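Local coordinates for beta-galactosidase (Trichoderma reesei, PDB 3OGV) that hydrolyses terminal non-reducing beta-D-galactose residues from beta-D-galactosides, as a glycoside hydrolase of family 35, at the 2-phenylethyl 1-thio-beta-D-galactopyranoside site. Sequence-based numbering; all coordinates share one arbitrary frame.

The 2-phenylethyl 1-thio-beta-D-galactopyranoside site. Residues 76, 119-122, 179-180, 215, 217, 240, 244, 278, 284, 322, 342, 344. With PTQ (2-phenylethyl 1-thio-beta-D-galactopyranoside), chain B.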
loop_
_atom_site.group_PDB
_atom_site.type_symbol
_atom_site.label_atom_id
_atom_site.label_comp_id
_atom_site.label_asym_id
_atom_site.label_seq_id
_atom_site.Cartn_x
_atom_site.Cartn_y
_atom_site.Cartn_z
ATOM N N TYR A 76 -2.787 8.811 1.515
ATOM C CA TYR A 76 -4.162 9.174 1.955
ATOM C C TYR A 76 -4.227 9.472 3.389
ATOM O O TYR A 76 -3.458 8.924 4.235
ATOM C CB TYR A 76 -5.151 8.070 1.590
ATOM C CG TYR A 76 -5.529 7.898 0.146
ATOM C CD1 TYR A 76 -5.930 9.016 -0.673
ATOM C CD2 TYR A 76 -5.673 6.651 -0.450
ATOM C CE1 TYR A 76 -6.361 8.798 -1.987
ATOM C CE2 TYR A 76 -6.098 6.409 -1.705
ATOM C CZ TYR A 76 -6.450 7.554 -2.486
ATOM O OH TYR A 76 -6.833 7.300 -3.770
ATOM N N ILE A 119 -11.626 9.211 -0.233
ATOM C CA ILE A 119 -10.333 8.658 -0.715
ATOM C C ILE A 119 -10.521 7.329 -1.437
ATOM O O ILE A 119 -9.603 6.905 -2.170
ATOM C CB ILE A 119 -9.276 8.453 0.399
ATOM C CG1 ILE A 119 -9.811 7.503 1.513
ATOM C CG2 ILE A 119 -8.909 9.812 0.923
ATOM C CD1 ILE A 119 -8.729 7.020 2.537
ATOM N N ASN A 120 -11.698 6.629 -1.336
ATOM C CA ASN A 120 -11.909 5.315 -1.940
ATOM C C ASN A 120 -10.989 4.283 -1.197
ATOM O O ASN A 120 -11.254 3.936 -0.032
ATOM C CB ASN A 120 -11.781 5.297 -3.478
ATOM C CG ASN A 120 -12.562 4.221 -4.096
ATOM O OD1 ASN A 120 -13.826 4.158 -3.926
ATOM N ND2 ASN A 120 -11.964 3.282 -4.849
ATOM N N ALA A 121 -9.822 3.885 -1.829
ATOM C CA ALA A 121 -8.670 3.279 -1.077
ATOM C C ALA A 121 -8.992 1.882 -0.548
ATOM O O ALA A 121 -8.169 1.373 0.261
ATOM C CB ALA A 121 -8.187 4.206 0.049
ATOM N N GLU A 122 -10.115 1.276 -0.899
ATOM C CA GLU A 122 -10.542 0.000 -0.329
ATOM C C GLU A 122 -10.692 0.136 1.188
ATOM O O GLU A 122 -10.502 -0.892 1.910
ATOM C CB GLU A 122 -9.663 -1.185 -0.803
ATOM C CG GLU A 122 -9.871 -1.503 -2.265
ATOM C CD GLU A 122 -9.215 -0.526 -3.218
ATOM O OE1 GLU A 122 -7.994 -0.345 -3.163
ATOM O OE2 GLU A 122 -9.920 0.041 -4.089
ATOM N N ASN A 179 -10.963 12.691 -4.979
ATOM C CA ASN A 179 -10.324 11.450 -5.470
ATOM C C ASN A 179 -11.014 10.910 -6.642
ATOM O O ASN A 179 -12.189 10.480 -6.521
ATOM C CB ASN A 179 -10.227 10.400 -4.318
ATOM C CG ASN A 179 -9.371 9.243 -4.777
ATOM O OD1 ASN A 179 -8.130 9.399 -4.805
ATOM N ND2 ASN A 179 -9.952 8.144 -5.178
ATOM N N GLU A 180 -10.372 10.787 -7.773
ATOM C CA GLU A 180 -10.847 10.118 -8.949
ATOM C C GLU A 180 -12.312 10.570 -9.257
ATOM O O GLU A 180 -13.244 9.791 -9.431
ATOM C CB GLU A 180 -10.719 8.586 -8.797
ATOM C CG GLU A 180 -11.082 7.801 -9.992
ATOM C CD GLU A 180 -12.391 7.065 -9.881
ATOM O OE1 GLU A 180 -12.870 6.762 -8.763
ATOM O OE2 GLU A 180 -13.018 6.820 -10.966
ATOM N N ASN A 215 -6.481 13.146 -10.093
ATOM C CA ASN A 215 -6.229 11.747 -10.381
ATOM C C ASN A 215 -7.392 11.131 -11.107
ATOM O O ASN A 215 -8.024 10.192 -10.655
ATOM C CB ASN A 215 -5.760 10.928 -9.127
ATOM C CG ASN A 215 -6.921 10.742 -8.117
ATOM O OD1 ASN A 215 -7.663 11.700 -7.850
ATOM N ND2 ASN A 215 -6.959 9.573 -7.505
ATOM N N ALA A 217 -9.695 8.921 -13.516
ATOM C CA ALA A 217 -9.561 7.516 -13.788
ATOM C C ALA A 217 -8.952 7.218 -15.111
ATOM O O ALA A 217 -8.295 6.170 -15.261
ATOM C CB ALA A 217 -10.921 6.791 -13.653
ATOM N N TYR A 240 -4.565 1.412 -14.515
ATOM C CA TYR A 240 -4.549 0.059 -13.967
ATOM C C TYR A 240 -4.838 -0.887 -15.118
ATOM O O TYR A 240 -5.924 -1.490 -15.246
ATOM C CB TYR A 240 -5.573 -0.103 -12.817
ATOM C CG TYR A 240 -5.229 0.691 -11.606
ATOM C CD1 TYR A 240 -5.668 1.996 -11.447
ATOM C CD2 TYR A 240 -4.402 0.154 -10.624
ATOM C CE1 TYR A 240 -5.353 2.733 -10.293
ATOM C CE2 TYR A 240 -4.147 0.845 -9.426
ATOM C CZ TYR A 240 -4.596 2.168 -9.297
ATOM O OH TYR A 240 -4.293 2.825 -8.122
ATOM N N PHE A 244 -8.001 -5.712 -11.807
ATOM C CA PHE A 244 -7.814 -6.082 -10.414
ATOM C C PHE A 244 -8.076 -7.509 -10.088
ATOM O O PHE A 244 -7.959 -7.877 -8.878
ATOM C CB PHE A 244 -8.663 -5.174 -9.490
ATOM C CG PHE A 244 -8.420 -3.742 -9.683
ATOM C CD1 PHE A 244 -9.274 -2.961 -10.486
ATOM C CD2 PHE A 244 -7.214 -3.139 -9.156
ATOM C CE1 PHE A 244 -8.978 -1.581 -10.623
ATOM C CE2 PHE A 244 -6.958 -1.767 -9.323
ATOM C CZ PHE A 244 -7.820 -1.035 -10.053
ATOM N N GLU A 278 -1.794 7.737 -10.050
ATOM C CA GLU A 278 -1.795 6.356 -9.534
ATOM C C GLU A 278 -1.511 5.506 -10.718
ATOM O O GLU A 278 -2.232 5.516 -11.751
ATOM C CB GLU A 278 -3.145 5.932 -8.943
ATOM C CG GLU A 278 -3.576 6.758 -7.786
ATOM C CD GLU A 278 -4.998 6.330 -7.395
ATOM O OE1 GLU A 278 -5.380 5.192 -7.575
ATOM O OE2 GLU A 278 -5.623 7.154 -6.717
ATOM N N PHE A 284 -6.013 -4.992 -5.579
ATOM C CA PHE A 284 -6.775 -5.396 -4.354
ATOM C C PHE A 284 -7.296 -6.827 -4.584
ATOM O O PHE A 284 -7.229 -7.392 -5.675
ATOM C CB PHE A 284 -7.915 -4.362 -4.050
ATOM C CG PHE A 284 -8.895 -4.168 -5.182
ATOM C CD1 PHE A 284 -9.817 -5.159 -5.558
ATOM C CD2 PHE A 284 -8.925 -2.945 -5.842
ATOM C CE1 PHE A 284 -10.753 -4.944 -6.638
ATOM C CE2 PHE A 284 -9.872 -2.689 -6.875
ATOM C CZ PHE A 284 -10.818 -3.682 -7.230
ATOM N N TYR A 322 0.890 2.852 -7.050
ATOM C CA TYR A 322 -0.157 2.548 -6.038
ATOM C C TYR A 322 -0.387 1.023 -6.103
ATOM O O TYR A 322 -0.783 0.494 -7.140
ATOM C CB TYR A 322 -1.455 3.252 -6.478
ATOM C CG TYR A 322 -2.573 3.078 -5.417
ATOM C CD1 TYR A 322 -3.193 1.849 -5.246
ATOM C CD2 TYR A 322 -2.944 4.144 -4.609
ATOM C CE1 TYR A 322 -4.178 1.700 -4.219
ATOM C CE2 TYR A 322 -3.942 4.023 -3.599
ATOM C CZ TYR A 322 -4.481 2.746 -3.416
ATOM O OH TYR A 322 -5.433 2.635 -2.366
ATOM N N TYR A 342 -3.825 -5.876 3.363
ATOM C CA TYR A 342 -3.775 -4.944 2.182
ATOM C C TYR A 342 -2.324 -5.062 1.587
ATOM O O TYR A 342 -1.734 -4.082 1.167
ATOM C CB TYR A 342 -4.103 -3.476 2.569
ATOM C CG TYR A 342 -4.532 -2.654 1.368
ATOM C CD1 TYR A 342 -5.574 -3.024 0.582
ATOM C CD2 TYR A 342 -3.835 -1.443 1.087
ATOM C CE1 TYR A 342 -6.056 -2.188 -0.500
ATOM C CE2 TYR A 342 -4.302 -0.600 0.047
ATOM C CZ TYR A 342 -5.345 -1.001 -0.711
ATOM O OH TYR A 342 -5.822 -0.135 -1.702
ATOM N N TYR A 344 -1.498 -6.087 -1.192
ATOM C CA TYR A 344 -1.685 -5.515 -2.519
ATOM C C TYR A 344 -0.764 -6.172 -3.596
ATOM O O TYR A 344 -0.872 -5.851 -4.742
ATOM C CB TYR A 344 -1.463 -3.963 -2.547
ATOM C CG TYR A 344 -2.309 -3.241 -3.567
ATOM C CD1 TYR A 344 -3.663 -2.909 -3.276
ATOM C CD2 TYR A 344 -1.760 -2.806 -4.785
ATOM C CE1 TYR A 344 -4.430 -2.182 -4.205
ATOM C CE2 TYR A 344 -2.522 -2.087 -5.711
ATOM C CZ TYR A 344 -3.837 -1.825 -5.436
ATOM O OH TYR A 344 -4.560 -1.142 -6.363
HETATM C C1 PTQ B . -8.290 4.122 -7.630
HETATM O O1 PTQ B . -8.449 2.687 -7.488
HETATM S S1 PTQ B . -9.539 4.632 -8.884
HETATM C C2 PTQ B . -8.516 4.887 -6.370
HETATM O O2 PTQ B . -8.262 6.255 -6.518
HETATM C C3 PTQ B . -7.754 4.319 -5.171
HETATM O O3 PTQ B . -8.202 4.911 -3.988
HETATM C C4 PTQ B . -7.857 2.807 -5.139
HETATM O O4 PTQ B . -9.246 2.518 -4.777
HETATM C C5 PTQ B . -7.526 2.137 -6.426
HETATM O O5 PTQ B . -6.915 0.014 -5.600
HETATM C C6 PTQ B . -7.752 0.675 -6.628
HETATM C C7 PTQ B . -8.988 3.697 -10.333
HETATM C C8 PTQ B . -9.995 3.689 -11.452
HETATM C C9 PTQ B . -9.538 2.881 -12.601
HETATM C C10 PTQ B . -9.840 1.525 -12.656
HETATM C C11 PTQ B . -9.330 0.775 -13.737
HETATM C C12 PTQ B . -8.530 1.405 -14.717
HETATM C C13 PTQ B . -8.234 2.740 -14.592
HETATM C C14 PTQ B . -8.675 3.449 -13.548
#
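In the family 35 glycoside hydrolase active site, carried on the TIM barrel typical of this family, the galactose half of the thiogalactoside analogue is gripped by directional polar bonds, whereas its phenylethyl tail is held by looser apolar contacts. Glu122, bent at chi2 (75°), reads the axial O4 that marks galactose. Its OE2 takes the PTQ O4 hydroxyl at 2.7 Å. Its OE1 takes the 6-hydroxyl, PTQ O5, also at 2.7 Å, and both bonds come from above the carboxylate plane. The anti lone pair of OE1 is left to Tyr342 OH, a second-shell donor that helps to fix the carboxylate's rotation. An alanine in place of Glu122 would remove these acceptors of both PTQ O4 and PTQ O5 and would probably weaken discrimination at PTQ O4. Tyr344 OH also hydrogen-bonds to PTQ O5, which lies at the edge of its ring. Asn120 ND2 adds a nearly in-plane bond to PTQ O4 (2.8 Å), and Ala121 N reaches PTQ O3. At PTQ O2, Asn179 ND2 donates almost straight (166° at H). Glu278 OE2 receives the PTQ O2 hydroxyl on its syn lone pair at 2.8 Å. The carboxylate of Glu278 faces the anomeric PTQ C1, as the family's nucleophile must, steadied by Tyr240 OH on the anti lone pair of OE1; Glu180, the acid/base, lies alongside PTQ S1. Beyond the sulfur, Tyr240 meets the phenyl edge-to-face (planes 69°), Phe244 CE1 approaches PTQ C10 at 3.8 Å, and Ala217 CB touches PTQ C8.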